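Putative peptide ABC-transport system periplasmic peptide-binding protein (PDB 4OET) probably serves as the periplasmic solute-binding component of an ABC transporter, perhaps for peptides. Local coordinates at residues 336-341 with 367-372. Residues are numbered along the deposited sequence; the frame is centred on the assembly and turned at random.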
# COMPACT_ATOMS: atom_id res chain seq x y z
N TRP A 336 19.63 -6.10 -5.04
CA TRP A 336 18.94 -7.18 -4.34
C TRP A 336 17.44 -7.16 -4.58
O TRP A 336 16.81 -6.10 -4.64
CB TRP A 336 19.22 -7.13 -2.84
CG TRP A 336 20.60 -7.53 -2.45
CD1 TRP A 336 21.76 -6.92 -2.81
CD2 TRP A 336 20.97 -8.63 -1.60
NE1 TRP A 336 22.83 -7.57 -2.24
CE2 TRP A 336 22.37 -8.62 -1.49
CE3 TRP A 336 20.24 -9.60 -0.91
CZ2 TRP A 336 23.06 -9.56 -0.72
CZ3 TRP A 336 20.93 -10.54 -0.16
CH2 TRP A 336 22.33 -10.51 -0.07
N ALA A 337 16.89 -8.36 -4.74
CA ALA A 337 15.46 -8.53 -4.90
C ALA A 337 14.98 -9.77 -4.13
O ALA A 337 15.72 -10.74 -3.97
CB ALA A 337 15.11 -8.66 -6.37
N MET A 338 13.74 -9.71 -3.65
CA MET A 338 13.11 -10.87 -3.03
C MET A 338 12.88 -11.94 -4.10
O MET A 338 12.29 -11.67 -5.14
CB MET A 338 11.78 -10.48 -2.37
CG MET A 338 11.88 -9.34 -1.35
SD MET A 338 12.94 -9.71 0.07
CE MET A 338 12.11 -8.76 1.34
N SER A 339 13.35 -13.15 -3.83
CA SER A 339 13.29 -14.23 -4.82
C SER A 339 11.87 -14.70 -5.08
O SER A 339 11.59 -15.32 -6.10
CB SER A 339 14.16 -15.41 -4.36
OG SER A 339 13.56 -16.06 -3.25
N ASN A 340 10.96 -14.42 -4.15
CA ASN A 340 9.58 -14.84 -4.34
C ASN A 340 8.75 -13.78 -5.07
O ASN A 340 7.55 -13.95 -5.27
CB ASN A 340 8.92 -15.17 -2.99
CG ASN A 340 9.15 -14.10 -1.95
OD1 ASN A 340 10.29 -13.75 -1.63
ND2 ASN A 340 8.06 -13.55 -1.43
N ASP A 341 9.39 -12.68 -5.46
CA ASP A 341 8.70 -11.63 -6.19
C ASP A 341 9.24 -11.56 -7.62
O ASP A 341 10.20 -10.83 -7.89
CB ASP A 341 8.86 -10.29 -5.48
CG ASP A 341 7.85 -9.26 -5.94
OD1 ASP A 341 7.41 -8.45 -5.09
OD2 ASP A 341 7.50 -9.23 -7.14
N LYS A 367 17.06 -13.37 -3.14
CA LYS A 367 17.05 -14.23 -1.96
C LYS A 367 15.64 -14.21 -1.39
O LYS A 367 14.90 -13.26 -1.63
CB LYS A 367 18.08 -13.76 -0.93
CG LYS A 367 19.53 -13.73 -1.46
CD LYS A 367 20.24 -15.07 -1.29
CE LYS A 367 21.75 -14.91 -1.19
NZ LYS A 367 22.18 -14.21 0.06
N PRO A 368 15.25 -15.27 -0.67
CA PRO A 368 13.91 -15.27 -0.07
C PRO A 368 13.71 -14.14 0.94
O PRO A 368 14.66 -13.70 1.59
CB PRO A 368 13.82 -16.65 0.61
CG PRO A 368 15.23 -17.15 0.69
CD PRO A 368 15.95 -16.56 -0.48
N ALA A 369 12.47 -13.67 1.05
CA ALA A 369 12.16 -12.60 1.98
C ALA A 369 12.42 -13.05 3.41
O ALA A 369 12.11 -14.19 3.79
CB ALA A 369 10.71 -12.16 1.82
N GLY A 370 13.04 -12.17 4.19
CA GLY A 370 13.37 -12.47 5.58
C GLY A 370 14.70 -13.17 5.76
O GLY A 370 15.12 -13.44 6.88
N SER A 371 15.38 -13.46 4.65
CA SER A 371 16.68 -14.13 4.73
C SER A 371 17.84 -13.15 4.78
O SER A 371 18.99 -13.54 4.99
CB SER A 371 16.84 -15.11 3.56
OG SER A 371 16.64 -14.46 2.31
N PHE A 372 17.54 -11.87 4.58
CA PHE A 372 18.56 -10.83 4.58
C PHE A 372 18.00 -9.49 5.06
O PHE A 372 16.79 -9.30 5.12
CB PHE A 372 19.16 -10.66 3.18
CG PHE A 372 18.20 -10.13 2.15
CD1 PHE A 372 17.33 -10.98 1.48
CD2 PHE A 372 18.16 -8.78 1.84
CE1 PHE A 372 16.45 -10.50 0.52
CE2 PHE A 372 17.29 -8.29 0.88
CZ PHE A 372 16.43 -9.15 0.22
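W336 puts CE3 of its six-membered ring over the centre of the F372 ring, 3.5 Å from F372 CD2. The two ring planes are inclined at 46°. The CG of F372 sits between its backbone N and carbonyl carbon (chi1 66°), and from there the ring meets both W336 and M338. M338 closes in on the far end of the same ring in a Met-aromatic contact, SD 3.5 Å from F372 CZ and well off the ring normal, while its methyl CE rests on A369 CB at 3.7 Å. F380 of strand 379-384 touches both W336 and M338, tying this apolar cluster to the neighbouring strand. The backbone belongs to a beta-alpha-beta unit, a worked example of the crossover connection: the parallel strands 329-338 and 361-367 are joined through helix 342-357, and M338 pairs with K367 where they end. K367 N donates to A337 O at 3.1 Å, and S339 N to K367 O at 2.7 Å. Beyond that bridge both chains leave the sheet in beta turns, type I from M338 to D341 and type II from P368 to S371, and the contact becomes sparse and solvent-exposed. Here S339 OG merely leans on the P368 ring, and N340 OD1 takes a weak hydrogen bond from A369 N at 3.5 Å. At the other margin the bent K367 chain passes obliquely by the indole, bringing NZ within 3.7 Å of W336 CH2.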